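Side-chain contacts in ribonuclease VapC (Haemophilus influenzae, PDB 6NKL), which is probably the magnesium-dependent RNA-cleaving toxin of a toxin-antitoxin pair, a small nuclease of the PIN-domain family: residues M36-Y41 and A103-S108; L79-W84 and N98-A103. All blocks are in the same frame, centred on the assembly; numbering follows the deposited sequence.

Interaction 1: residues M36-Y41 and A103-S108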
loop_
_atom_site.group_PDB
_atom_site.type_symbol
_atom_site.label_atom_id
_atom_site.label_comp_id
_atom_site.label_asym_id
_atom_site.label_seq_id
_atom_site.Cartn_x
_atom_site.Cartn_y
_atom_site.Cartn_z
ATOM N N MET B 36 9.031 10.701 2.566
ATOM C CA MET B 36 7.621 10.464 2.324
ATOM C C MET B 36 7.456 9.007 1.963
ATOM O O MET B 36 8.382 8.378 1.457
ATOM C CB MET B 36 7.062 11.351 1.196
ATOM C CG MET B 36 7.524 10.993 -0.165
ATOM S SD MET B 36 6.713 12.007 -1.414
ATOM C CE MET B 36 7.520 13.555 -1.170
ATOM N N SER B 37 6.284 8.464 2.261
ATOM C CA SER B 37 5.988 7.098 1.857
ATOM C C SER B 37 5.738 7.056 0.351
ATOM O O SER B 37 5.322 8.052 -0.268
ATOM C CB SER B 37 4.784 6.559 2.647
ATOM O OG SER B 37 4.283 5.333 2.129
ATOM N N PHE B 38 6.048 5.899 -0.245
ATOM C CA PHE B 38 5.655 5.620 -1.628
ATOM C C PHE B 38 4.169 5.841 -1.858
ATOM O O PHE B 38 3.760 6.180 -2.972
ATOM C CB PHE B 38 6.012 4.185 -2.016
ATOM C CG PHE B 38 5.083 3.152 -1.449
ATOM C CD1 PHE B 38 5.196 2.750 -0.132
ATOM C CD2 PHE B 38 4.109 2.575 -2.245
ATOM C CE1 PHE B 38 4.337 1.813 0.400
ATOM C CE2 PHE B 38 3.259 1.624 -1.726
ATOM C CZ PHE B 38 3.363 1.243 -0.407
ATOM N N ILE B 39 3.342 5.644 -0.827
ATOM C CA ILE B 39 1.919 5.925 -0.949
ATOM C C ILE B 39 1.722 7.359 -1.372
ATOM O O ILE B 39 1.024 7.654 -2.347
ATOM C CB ILE B 39 1.187 5.658 0.380
ATOM C CG1 ILE B 39 1.323 4.173 0.759
ATOM C CG2 ILE B 39 -0.249 6.136 0.277
ATOM C CD1 ILE B 39 0.458 3.211 -0.050
ATOM N N THR B 40 2.345 8.269 -0.629
ATOM C CA THR B 40 2.179 9.693 -0.865
ATOM C C THR B 40 2.730 10.067 -2.235
ATOM O O THR B 40 2.137 10.871 -2.960
ATOM C CB THR B 40 2.869 10.487 0.259
ATOM O OG1 THR B 40 2.208 10.254 1.521
ATOM C CG2 THR B 40 2.858 12.012 -0.041
ATOM N N TYR B 41 3.851 9.468 -2.618
ATOM C CA TYR B 41 4.425 9.761 -3.926
ATOM C C TYR B 41 3.462 9.344 -5.034
ATOM O O TYR B 41 3.311 10.035 -6.041
ATOM C CB TYR B 41 5.768 9.037 -4.034
ATOM C CG TYR B 41 6.516 9.148 -5.336
ATOM C CD1 TYR B 41 6.830 10.378 -5.862
ATOM C CD2 TYR B 41 6.980 8.001 -6.003
ATOM C CE1 TYR B 41 7.553 10.498 -7.014
ATOM C CE2 TYR B 41 7.688 8.102 -7.185
ATOM C CZ TYR B 41 7.989 9.370 -7.676
ATOM O OH TYR B 41 8.702 9.539 -8.833
ATOM N N ALA B 103 0.661 5.262 7.815
ATOM C CA ALA B 103 0.925 5.067 9.239
ATOM C C ALA B 103 1.765 3.818 9.471
ATOM O O ALA B 103 2.744 3.837 10.231
ATOM C CB ALA B 103 -0.396 4.990 10.012
ATOM N N CYS B 104 1.396 2.714 8.818
ATOM C CA CYS B 104 2.140 1.479 9.009
ATOM C C CYS B 104 3.547 1.600 8.444
ATOM O O CYS B 104 4.479 0.987 8.973
ATOM C CB CYS B 104 1.397 0.308 8.352
ATOM S SG CYS B 104 -0.161 -0.018 9.198
ATOM N N HIS B 105 3.719 2.357 7.357
ATOM C CA HIS B 105 5.071 2.630 6.881
ATOM C C HIS B 105 5.904 3.304 7.964
ATOM O O HIS B 105 7.020 2.865 8.276
ATOM C CB HIS B 105 5.029 3.493 5.653
ATOM C CG HIS B 105 6.222 3.331 4.772
ATOM N ND1 HIS B 105 6.225 3.725 3.448
ATOM C CD2 HIS B 105 7.456 2.828 5.020
ATOM C CE1 HIS B 105 7.400 3.434 2.912
ATOM N NE2 HIS B 105 8.170 2.911 3.847
ATOM N N ALA B 106 5.374 4.370 8.558
ATOM C CA ALA B 106 6.079 5.007 9.664
ATOM C C ALA B 106 6.356 4.011 10.794
ATOM O O ALA B 106 7.468 3.966 11.323
ATOM C CB ALA B 106 5.275 6.196 10.185
ATOM N N LEU B 107 5.369 3.186 11.163
ATOM C CA LEU B 107 5.621 2.168 12.190
ATOM C C LEU B 107 6.784 1.270 11.797
ATOM O O LEU B 107 7.644 0.947 12.617
ATOM C CB LEU B 107 4.381 1.312 12.428
ATOM C CG LEU B 107 3.241 1.974 13.188
ATOM C CD1 LEU B 107 2.088 1.034 13.148
ATOM C CD2 LEU B 107 3.647 2.253 14.646
ATOM N N SER B 108 6.841 0.872 10.535
ATOM C CA SER B 108 7.852 -0.074 10.102
ATOM C C SER B 108 9.244 0.525 10.130
ATOM O O SER B 108 10.223 -0.218 10.125
ATOM C CB SER B 108 7.567 -0.560 8.675
ATOM O OG SER B 108 7.834 0.490 7.750
#

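Interaction 2: residues L79-W84 and N98-A103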
loop_
_atom_site.group_PDB
_atom_site.type_symbol
_atom_site.label_atom_id
_atom_site.label_comp_id
_atom_site.label_asym_id
_atom_site.label_seq_id
_atom_site.Cartn_x
_atom_site.Cartn_y
_atom_site.Cartn_z
ATOM N N LEU B 79 3.382 -6.619 8.367
ATOM C CA LEU B 79 3.062 -7.051 9.725
ATOM C C LEU B 79 2.238 -6.000 10.444
ATOM O O LEU B 79 1.212 -6.315 11.061
ATOM C CB LEU B 79 4.356 -7.363 10.496
ATOM C CG LEU B 79 5.277 -8.355 9.751
ATOM C CD1 LEU B 79 6.597 -8.582 10.448
ATOM C CD2 LEU B 79 4.555 -9.709 9.525
ATOM N N HIS B 80 2.662 -4.726 10.359
ATOM C CA HIS B 80 1.910 -3.669 11.035
ATOM C C HIS B 80 0.553 -3.461 10.404
ATOM O O HIS B 80 -0.430 -3.191 11.104
ATOM C CB HIS B 80 2.681 -2.355 11.018
ATOM C CG HIS B 80 3.887 -2.354 11.899
ATOM N ND1 HIS B 80 3.804 -2.166 13.261
ATOM C CD2 HIS B 80 5.205 -2.498 11.612
ATOM C CE1 HIS B 80 5.018 -2.210 13.778
ATOM N NE2 HIS B 80 5.884 -2.415 12.800
ATOM N N TYR B 81 0.480 -3.499 9.074
ATOM C CA TYR B 81 -0.814 -3.310 8.430
ATOM C C TYR B 81 -1.788 -4.416 8.823
ATOM O O TYR B 81 -2.954 -4.144 9.104
ATOM C CB TYR B 81 -0.647 -3.255 6.920
ATOM C CG TYR B 81 -1.924 -2.972 6.166
ATOM C CD1 TYR B 81 -2.235 -1.691 5.756
ATOM C CD2 TYR B 81 -2.812 -3.980 5.861
ATOM C CE1 TYR B 81 -3.398 -1.433 5.059
ATOM C CE2 TYR B 81 -3.970 -3.725 5.148
ATOM C CZ TYR B 81 -4.262 -2.457 4.767
ATOM O OH TYR B 81 -5.418 -2.209 4.044
ATOM N N GLY B 82 -1.326 -5.676 8.861
ATOM C CA GLY B 82 -2.213 -6.762 9.249
ATOM C C GLY B 82 -2.774 -6.596 10.651
ATOM O O GLY B 82 -3.952 -6.859 10.894
ATOM N N LYS B 83 -1.933 -6.178 11.600
ATOM C CA LYS B 83 -2.407 -5.996 12.967
ATOM C C LYS B 83 -3.451 -4.902 13.027
ATOM O O LYS B 83 -4.530 -5.084 13.596
ATOM C CB LYS B 83 -1.242 -5.648 13.896
ATOM C CG LYS B 83 -1.631 -5.563 15.364
ATOM C CD LYS B 83 -0.693 -4.640 16.161
ATOM C CE LYS B 83 0.771 -4.993 15.893
ATOM N NZ LYS B 83 1.744 -4.036 16.533
ATOM N N TRP B 84 -3.147 -3.747 12.430
ATOM C CA TRP B 84 -3.989 -2.582 12.639
ATOM C C TRP B 84 -5.216 -2.615 11.749
ATOM O O TRP B 84 -6.287 -2.172 12.168
ATOM C CB TRP B 84 -3.158 -1.296 12.434
ATOM C CG TRP B 84 -2.311 -1.062 13.639
ATOM C CD1 TRP B 84 -0.960 -1.206 13.753
ATOM C CD2 TRP B 84 -2.786 -0.698 14.930
ATOM N NE1 TRP B 84 -0.562 -0.935 15.040
ATOM C CE2 TRP B 84 -1.670 -0.631 15.787
ATOM C CE3 TRP B 84 -4.050 -0.430 15.444
ATOM C CZ2 TRP B 84 -1.780 -0.298 17.143
ATOM C CZ3 TRP B 84 -4.167 -0.093 16.793
ATOM C CH2 TRP B 84 -3.037 -0.040 17.631
ATOM N N ASN B 98 -5.201 4.548 2.338
ATOM C CA ASN B 98 -3.868 5.067 2.057
ATOM C C ASN B 98 -3.254 5.717 3.296
ATOM O O ASN B 98 -2.044 5.611 3.513
ATOM C CB ASN B 98 -3.908 6.049 0.893
ATOM C CG ASN B 98 -3.928 5.337 -0.458
ATOM O OD1 ASN B 98 -3.544 4.171 -0.554
ATOM N ND2 ASN B 98 -4.349 6.038 -1.500
ATOM N N ASP B 99 -4.071 6.373 4.130
ATOM C CA ASP B 99 -3.562 6.882 5.400
ATOM C C ASP B 99 -3.064 5.741 6.270
ATOM O O ASP B 99 -2.049 5.868 6.963
ATOM C CB ASP B 99 -4.639 7.662 6.136
ATOM C CG ASP B 99 -4.789 9.119 5.618
ATOM O OD1 ASP B 99 -3.867 9.625 4.903
ATOM O OD2 ASP B 99 -5.830 9.761 5.955
ATOM N N LEU B 100 -3.758 4.606 6.235
ATOM C CA LEU B 100 -3.337 3.470 7.045
ATOM C C LEU B 100 -2.014 2.911 6.559
ATOM O O LEU B 100 -1.134 2.600 7.365
ATOM C CB LEU B 100 -4.381 2.370 7.013
ATOM C CG LEU B 100 -4.086 1.141 7.859
ATOM C CD1 LEU B 100 -3.933 1.542 9.319
ATOM C CD2 LEU B 100 -5.221 0.153 7.697
ATOM N N TRP B 101 -1.865 2.737 5.242
ATOM C CA TRP B 101 -0.585 2.271 4.724
ATOM C C TRP B 101 0.527 3.220 5.157
ATOM O O TRP B 101 1.591 2.777 5.569
ATOM C CB TRP B 101 -0.638 2.134 3.200
ATOM C CG TRP B 101 -1.238 0.851 2.745
ATOM C CD1 TRP B 101 -2.450 0.673 2.128
ATOM C CD2 TRP B 101 -0.656 -0.448 2.863
ATOM N NE1 TRP B 101 -2.647 -0.654 1.845
ATOM C CE2 TRP B 101 -1.563 -1.366 2.293
ATOM C CE3 TRP B 101 0.541 -0.928 3.404
ATOM C CZ2 TRP B 101 -1.304 -2.722 2.253
ATOM C CZ3 TRP B 101 0.793 -2.266 3.361
ATOM C CH2 TRP B 101 -0.124 -3.155 2.792
ATOM N N ILE B 102 0.264 4.530 5.134
ATOM C CA ILE B 102 1.282 5.515 5.476
ATOM C C ILE B 102 1.666 5.379 6.943
ATOM O O ILE B 102 2.854 5.284 7.287
ATOM C CB ILE B 102 0.766 6.927 5.131
ATOM C CG1 ILE B 102 0.684 7.104 3.623
ATOM C CG2 ILE B 102 1.683 8.047 5.666
ATOM C CD1 ILE B 102 -0.068 8.366 3.218
ATOM N N ALA B 103 0.661 5.262 7.815
ATOM C CA ALA B 103 0.925 5.067 9.239
ATOM C C ALA B 103 1.765 3.818 9.471
ATOM O O ALA B 103 2.744 3.837 10.231
ATOM C CB ALA B 103 -0.396 4.990 10.012
#

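Interaction 1: residues M36-Y41 and A103-S108
Ser-37 and His-105 meet through a single polar bridge: Ser-37 OG lies 2.8 Å from His-105 ND1, at the edge of the imidazole and in its plane. Either partner could supply the proton. The serine hydroxyl stands anti to its own backbone nitrogen (chi1 169°), which turns it both toward the histidine and back over the start of the following helix. There it also accepts the backbone N-H of Ile-39 (N to OG 3.1 Å, 158° at the hydrogen), so Ser-37 is the N-cap of helix 38-49, and two hydrogen bonds fix the rotation of its side chain. The junction lies at the C-terminal end of a strand of the PIN domain's parallel sheet: strand 33-37 ends at Ser-37 and leads directly into helix 38-49, while His-105 reaches across from helix 97-109. The His-105 side chain also packs on Ile-77 and Leu-71. Phe-38 adds the apolar side of the contact. Its chi1 of 76° sets CG between the backbone N and the carbonyl carbon, bringing the CD1 edge of the phenyl to His-105 CE1 at 3.8 Å. That carbon lies near the phenyl plane, and the two rings meet obliquely. Ile-39 CG1 lies over one phenyl face, toward its rim, and Phe-38 also makes an edge-to-face pair with Trp-101 of the second subunit. One turn along helix 97-109, Ser-108 OG donates to His-105 O at 2.6 Å.

Interaction 2: residues L79-W84 and N98-A103
Tyr-81 lays its phenol ring over the indole of Trp-101 in a face-to-face stack that joins helices 75-89 and 97-109 of the PIN domain. The N-to-C directions of the short segments differ by 128°, with their axes 9.6 Å apart at closest approach. The phenol ring is carried out to the indole with CG opposite the backbone N (chi1 -176°), and comes to rest over the six-membered ring of Trp-101. The two centroids are 3.9 Å apart and the planes tilt by only 16°, although the side chains themselves cross at about a right angle. Tyr-81 CE1 sits 3.3 Å from Trp-101 CE2, and the same carbon meets the methyl CD2 of Leu-100 at 3.6 Å. The phenol oxygen continues past the stack to Asn-97 ND2 and to Asn-98 of the second subunit, while Trp-101 NE1 also bonds to that Asn-98 through OD1. Both stacked rings are thereby tied at their polar atoms into the subunit interface. One turn later, Trp-84 approaches with its CB alone; its indole leads off toward Ile-124, Thr-125 and Asp-126. The other methyl of Leu-100, CD1, lies 4.3 Å from Trp-84 CB.

How the interactions relate
Both contacts are buried and both use helix 97-109, where Ala-103 belongs to each, but they engage different partners. Interaction 1 lies deeper, about 6 Å from the chain centre against about 12 Å for interaction 2 (centre to centre), and ties the helix to the end of a sheet strand. Interaction 2 pairs it with helix 75-89. Chemistry follows place: 36-41 and 103-108 share a small interface built on a polar bond, whereas 79-84 and 98-103 bury more than twice the surface through aromatic and aliphatic packing. They adjoin at several points, among them Ile-39 CD1 against Trp-101 CB at 3.6 Å. Both reach the second subunit, and segment 98-103 also carries Asp-99, a predicted magnesium ligand, which does not touch 79-84.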